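Local coordinates for protein probable mannosyltransferase KTR4 (Saccharomyces cerevisiae, PDB 5A07) that is a probable mannosyltransferase of the glycolipid 2-alpha-mannosyltransferase family, with a GT-A type lumenal domain that holds GDP and a manganese ion in this structure, at residues N320-D325 / P356-A361; L326-S331 / L360-F365. All blocks are in the same frame, centred on the assembly; numbering follows the deposited sequence.

Contact 1: N320-D325 / P356-A361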
loop_
_atom_site.group_PDB
_atom_site.type_symbol
_atom_site.label_atom_id
_atom_site.label_comp_id
_atom_site.label_asym_id
_atom_site.label_seq_id
_atom_site.Cartn_x
_atom_site.Cartn_y
_atom_site.Cartn_z
ATOM N N ASN B 320 4.917 0.378 0.088
ATOM C CA ASN B 320 6.175 -0.309 -0.166
ATOM C C ASN B 320 6.044 -1.816 -0.070
ATOM O O ASN B 320 6.810 -2.553 -0.665
ATOM C CB ASN B 320 7.331 0.263 0.644
ATOM C CG ASN B 320 7.074 0.324 2.145
ATOM O OD1 ASN B 320 6.924 -0.688 2.793
ATOM N ND2 ASN B 320 7.112 1.504 2.684
ATOM N N PHE B 321 5.130 -2.277 0.770
ATOM C CA PHE B 321 4.619 -3.663 0.746
ATOM C C PHE B 321 3.179 -3.608 0.283
ATOM O O PHE B 321 2.417 -2.797 0.778
ATOM C CB PHE B 321 4.616 -4.244 2.168
ATOM C CG PHE B 321 3.829 -5.558 2.305
ATOM C CD1 PHE B 321 2.447 -5.548 2.430
ATOM C CD2 PHE B 321 4.447 -6.746 2.239
ATOM C CE1 PHE B 321 1.720 -6.733 2.557
ATOM C CE2 PHE B 321 3.755 -7.917 2.333
ATOM C CZ PHE B 321 2.391 -7.929 2.485
ATOM N N GLU B 322 2.801 -4.394 -0.708
ATOM C CA GLU B 322 1.367 -4.552 -0.988
ATOM C C GLU B 322 1.183 -5.891 -1.733
ATOM O O GLU B 322 2.078 -6.315 -2.495
ATOM C CB GLU B 322 0.776 -3.353 -1.709
ATOM C CG GLU B 322 1.456 -3.009 -3.019
ATOM C CD GLU B 322 0.907 -1.788 -3.734
ATOM O OE1 GLU B 322 -0.200 -1.234 -3.440
ATOM O OE2 GLU B 322 1.597 -1.381 -4.675
ATOM N N ILE B 323 0.086 -6.608 -1.438
ATOM C CA ILE B 323 -0.328 -7.792 -2.221
ATOM C C ILE B 323 -1.568 -7.255 -2.964
ATOM O O ILE B 323 -2.509 -6.786 -2.323
ATOM C CB ILE B 323 -0.775 -8.922 -1.343
ATOM C CG1 ILE B 323 0.221 -9.297 -0.244
ATOM C CG2 ILE B 323 -1.035 -10.138 -2.178
ATOM C CD1 ILE B 323 1.532 -9.657 -0.729
ATOM N N VAL B 324 -1.587 -7.329 -4.268
ATOM C CA VAL B 324 -2.676 -6.680 -4.996
ATOM C C VAL B 324 -3.216 -7.573 -6.117
ATOM O O VAL B 324 -2.477 -8.246 -6.855
ATOM C CB VAL B 324 -2.342 -5.232 -5.434
ATOM C CG1 VAL B 324 -1.080 -5.169 -6.200
ATOM C CG2 VAL B 324 -3.516 -4.638 -6.216
ATOM N N ASP B 325 -4.540 -7.605 -6.174
ATOM C CA ASP B 325 -5.302 -8.265 -7.206
ATOM C C ASP B 325 -5.387 -7.269 -8.356
ATOM O O ASP B 325 -6.096 -6.268 -8.305
ATOM C CB ASP B 325 -6.683 -8.669 -6.666
ATOM C CG ASP B 325 -7.564 -9.455 -7.680
ATOM O OD1 ASP B 325 -7.257 -9.391 -8.904
ATOM O OD2 ASP B 325 -8.519 -10.159 -7.224
ATOM N N PRO B 356 -1.320 7.204 -1.336
ATOM C CA PRO B 356 -2.665 7.810 -1.194
ATOM C C PRO B 356 -3.595 7.590 -2.351
ATOM O O PRO B 356 -4.797 7.421 -2.180
ATOM C CB PRO B 356 -2.368 9.312 -0.919
ATOM C CG PRO B 356 -0.953 9.517 -1.443
ATOM C CD PRO B 356 -0.245 8.206 -1.232
ATOM N N VAL B 357 -3.062 7.602 -3.562
ATOM C CA VAL B 357 -3.858 7.356 -4.741
ATOM C C VAL B 357 -4.445 5.982 -4.773
ATOM O O VAL B 357 -5.656 5.794 -5.009
ATOM C CB VAL B 357 -3.020 7.625 -6.014
ATOM C CG1 VAL B 357 -3.715 7.138 -7.293
ATOM C CG2 VAL B 357 -2.673 9.107 -6.092
ATOM N N ARG B 358 -3.609 4.961 -4.582
ATOM C CA ARG B 358 -4.129 3.574 -4.503
ATOM C C ARG B 358 -5.174 3.445 -3.384
ATOM O O ARG B 358 -6.209 2.768 -3.559
ATOM C CB ARG B 358 -2.945 2.599 -4.212
ATOM C CG ARG B 358 -3.338 1.152 -4.059
ATOM C CD ARG B 358 -3.026 0.376 -5.297
ATOM N NE ARG B 358 -1.578 0.191 -5.461
ATOM C CZ ARG B 358 -0.861 0.663 -6.478
ATOM N NH1 ARG B 358 -1.458 1.343 -7.486
ATOM N NH2 ARG B 358 0.435 0.404 -6.527
ATOM N N SER B 359 -4.884 4.076 -2.252
ATOM C CA SER B 359 -5.690 3.936 -1.022
ATOM C C SER B 359 -7.068 4.623 -1.179
ATOM O O SER B 359 -8.075 4.060 -0.770
ATOM C CB SER B 359 -4.976 4.535 0.190
ATOM O OG SER B 359 -3.764 3.844 0.438
ATOM N N LEU B 360 -7.101 5.758 -1.864
ATOM C CA LEU B 360 -8.410 6.432 -2.134
ATOM C C LEU B 360 -9.295 5.608 -3.022
ATOM O O LEU B 360 -10.478 5.410 -2.759
ATOM C CB LEU B 360 -8.196 7.838 -2.759
ATOM C CG LEU B 360 -7.696 8.823 -1.769
ATOM C CD1 LEU B 360 -7.140 10.069 -2.463
ATOM C CD2 LEU B 360 -8.791 9.273 -0.831
ATOM N N ALA B 361 -8.690 5.024 -4.055
ATOM C CA ALA B 361 -9.413 4.159 -4.939
ATOM C C ALA B 361 -9.951 2.924 -4.213
ATOM O O ALA B 361 -11.108 2.528 -4.425
ATOM C CB ALA B 361 -8.580 3.729 -6.102
#

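Contact 2: L326-S331 / L360-F365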
loop_
_atom_site.group_PDB
_atom_site.type_symbol
_atom_site.label_atom_id
_atom_site.label_comp_id
_atom_site.label_asym_id
_atom_site.label_seq_id
_atom_site.Cartn_x
_atom_site.Cartn_y
_atom_site.Cartn_z
ATOM N N LEU B 326 -4.613 -7.534 -9.410
ATOM C CA LEU B 326 -4.557 -6.599 -10.517
ATOM C C LEU B 326 -5.889 -6.425 -11.272
ATOM O O LEU B 326 -6.043 -5.401 -11.946
ATOM C CB LEU B 326 -3.477 -6.977 -11.536
ATOM C CG LEU B 326 -2.032 -7.066 -11.021
ATOM C CD1 LEU B 326 -1.060 -7.345 -12.150
ATOM C CD2 LEU B 326 -1.650 -5.793 -10.334
ATOM N N ASP B 327 -6.805 -7.353 -11.125
ATOM C CA ASP B 327 -8.178 -7.174 -11.677
ATOM C C ASP B 327 -8.828 -5.904 -11.111
ATOM O O ASP B 327 -9.587 -5.267 -11.804
ATOM C CB ASP B 327 -9.084 -8.311 -11.281
ATOM C CG ASP B 327 -8.791 -9.618 -12.001
ATOM O OD1 ASP B 327 -7.893 -9.709 -12.807
ATOM O OD2 ASP B 327 -9.564 -10.586 -11.799
ATOM N N PHE B 328 -8.543 -5.526 -9.846
ATOM C CA PHE B 328 -9.073 -4.287 -9.369
ATOM C C PHE B 328 -8.481 -3.063 -10.094
ATOM O O PHE B 328 -9.186 -2.151 -10.498
ATOM C CB PHE B 328 -8.955 -4.173 -7.814
ATOM C CG PHE B 328 -9.407 -2.876 -7.307
ATOM C CD1 PHE B 328 -10.765 -2.521 -7.331
ATOM C CD2 PHE B 328 -8.496 -1.936 -6.853
ATOM C CE1 PHE B 328 -11.189 -1.273 -6.890
ATOM C CE2 PHE B 328 -8.923 -0.698 -6.401
ATOM C CZ PHE B 328 -10.294 -0.366 -6.406
ATOM N N LEU B 329 -7.159 -3.051 -10.264
ATOM C CA LEU B 329 -6.498 -1.915 -10.883
ATOM C C LEU B 329 -6.912 -1.800 -12.372
ATOM O O LEU B 329 -6.852 -0.731 -12.946
ATOM C CB LEU B 329 -4.990 -2.079 -10.816
ATOM C CG LEU B 329 -4.375 -2.216 -9.399
ATOM C CD1 LEU B 329 -2.884 -2.102 -9.422
ATOM C CD2 LEU B 329 -4.955 -1.223 -8.454
ATOM N N ARG B 330 -7.171 -2.941 -12.977
ATOM C CA ARG B 330 -7.571 -2.993 -14.380
ATOM C C ARG B 330 -9.069 -2.658 -14.611
ATOM O O ARG B 330 -9.488 -2.576 -15.759
ATOM C CB ARG B 330 -7.236 -4.352 -14.929
ATOM C CG ARG B 330 -5.727 -4.555 -15.071
ATOM C CD ARG B 330 -5.394 -6.028 -15.330
ATOM N NE ARG B 330 -3.935 -6.100 -15.537
ATOM C CZ ARG B 330 -3.210 -7.198 -15.417
ATOM N NH1 ARG B 330 -3.738 -8.287 -15.005
ATOM N NH2 ARG B 330 -1.917 -7.151 -15.616
ATOM N N SER B 331 -9.849 -2.540 -13.540
ATOM C CA SER B 331 -11.296 -2.326 -13.580
ATOM C C SER B 331 -11.604 -0.916 -13.908
ATOM O O SER B 331 -10.783 -0.020 -13.795
ATOM C CB SER B 331 -11.937 -2.682 -12.205
ATOM O OG SER B 331 -11.671 -1.656 -11.199
ATOM N N LEU B 360 -7.101 5.758 -1.864
ATOM C CA LEU B 360 -8.410 6.432 -2.134
ATOM C C LEU B 360 -9.295 5.608 -3.022
ATOM O O LEU B 360 -10.478 5.410 -2.759
ATOM C CB LEU B 360 -8.196 7.838 -2.759
ATOM C CG LEU B 360 -7.696 8.823 -1.769
ATOM C CD1 LEU B 360 -7.140 10.069 -2.463
ATOM C CD2 LEU B 360 -8.791 9.273 -0.831
ATOM N N ALA B 361 -8.690 5.024 -4.055
ATOM C CA ALA B 361 -9.413 4.159 -4.939
ATOM C C ALA B 361 -9.951 2.924 -4.213
ATOM O O ALA B 361 -11.108 2.528 -4.425
ATOM C CB ALA B 361 -8.580 3.729 -6.102
ATOM N N LEU B 362 -9.094 2.277 -3.431
ATOM C CA LEU B 362 -9.545 1.099 -2.696
ATOM C C LEU B 362 -10.699 1.465 -1.707
ATOM O O LEU B 362 -11.634 0.742 -1.534
ATOM C CB LEU B 362 -8.357 0.496 -1.949
ATOM C CG LEU B 362 -7.383 -0.285 -2.795
ATOM C CD1 LEU B 362 -6.091 -0.452 -1.975
ATOM C CD2 LEU B 362 -7.949 -1.644 -3.171
ATOM N N ALA B 363 -10.564 2.568 -1.010
ATOM C CA ALA B 363 -11.530 2.914 0.021
ATOM C C ALA B 363 -12.896 3.344 -0.601
ATOM O O ALA B 363 -13.952 3.100 -0.017
ATOM C CB ALA B 363 -10.973 4.039 0.860
ATOM N N LEU B 364 -12.846 3.992 -1.764
ATOM C CA LEU B 364 -14.061 4.538 -2.392
ATOM C C LEU B 364 -14.740 3.521 -3.282
ATOM O O LEU B 364 -15.999 3.476 -3.322
ATOM C CB LEU B 364 -13.728 5.782 -3.214
ATOM C CG LEU B 364 -13.311 6.930 -2.320
ATOM C CD1 LEU B 364 -12.701 8.010 -3.158
ATOM C CD2 LEU B 364 -14.455 7.484 -1.511
ATOM N N PHE B 365 -13.977 2.650 -3.965
ATOM C CA PHE B 365 -14.521 1.861 -5.065
ATOM C C PHE B 365 -14.594 0.411 -4.789
ATOM O O PHE B 365 -14.939 -0.333 -5.682
ATOM C CB PHE B 365 -13.757 2.102 -6.395
ATOM C CG PHE B 365 -13.542 3.570 -6.725
ATOM C CD1 PHE B 365 -14.557 4.485 -6.537
ATOM C CD2 PHE B 365 -12.369 4.001 -7.257
ATOM C CE1 PHE B 365 -14.382 5.850 -6.811
ATOM C CE2 PHE B 365 -12.147 5.339 -7.517
ATOM C CZ PHE B 365 -13.164 6.279 -7.293
#

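Contact 1: N320-D325 / P356-A361
Glu322 lays its carboxylate along the NE and NH2 edge of the Arg358 guanidinium, strand 322-325 meeting helix 354-365 through a side-on, two-pronged salt bridge. NE of Arg358 donates to OE1 of Glu322 at 2.8 Å and NH2 of Arg358 to OE2 of Glu322, also at 2.8 Å. Both bonds are nearly straight, 178° at NE and 170° at NH2. The oxygens are approached on their syn sides, NH2 on the syn lone pair of OE2, while NE lies somewhat out of the carboxylate plane. The two flat groups are only 24° apart, although the chains that carry them meet at about a right angle. Glu322 starts with CG wedged between the backbone N and the carbonyl carbon and then runs out extended, whereas Arg358 bends at chi2 and chi3, which turns its NE side to the acid.

Neither charge relies on this pair alone. Tyr256 OH bonds to OE1 of Glu322, and Arg230, on the neighbouring strand 227-230, makes a second salt bridge to OE2; NH1 of Arg358 reaches Tyr212 O and Tyr334 OH. The site is buried near the centre of the chain, and the side chain of Glu322 is about 9 Å from the bound GDP. With several donors fixing both carboxylate oxygens, the paired bonds hold the two planar groups against rotation, tying a central strand of the GT-A type sheet to a covering helix by buried charge.

Contact 2: L326-S331 / L360-F365
Phe328 extends from the short, weakly bonded helix 326-329 and presents the far end of its ring to one side of helix 354-365. Its CG stands anti to the backbone N (chi1 176°), sending the ring across to Ala361, Leu362 and Phe365. Leu362 slants against the ring, neither flat on the face nor square to the edge, and its CD2 comes within 3.5 Å of Phe328 CE2. At the ring's leading edge, CZ of Phe328 lies 3.6 Å from the carbonyl O of Ala361, close to the ring plane, and 4.4 Å from the Ala361 CB. Phe365 takes part through its backbone and CB, which is 4.3 Å from Phe328 CZ, while its own ring leads away to Phe279 of helix 272-282.

Behind the aromatic group, the carbonyl O of Phe328 accepts from both N and OG of Ser331, the OG bond being 2.6 Å long and on a lone pair in the carbonyl plane. This double grip closes the turn that leads into helix 332-344. A single aromatic ring set against Ala361, Leu362 and Phe365, positions i, i+1 and i+4 of the helix, is apolar interhelical packing, here within the layer of helices flanking the central sheet of a GT-A type fold.

In the fold
Both contacts are buried and use the same helix, 354-365, with Leu360 and Ala361 common to the two ranges. Strand 322-325 runs directly into helix 326-329, so one continuous piece of chain meets successive turns of that helix. Contact 1 lies about 4 Å from the centre of the chain, by contact centre, and is polar, built from opposite charges beside the central sheet; contact 2, about 12 Å out, joins helix to helix through apolar groups. The centres are about 8 Å apart, and Leu329, next to Phe328 in the chain, packs on the aliphatic part of Arg358 and on Val324. Of the two, the contact beside the sheet is made by charge pairing and the one between helices by hydrocarbon packing.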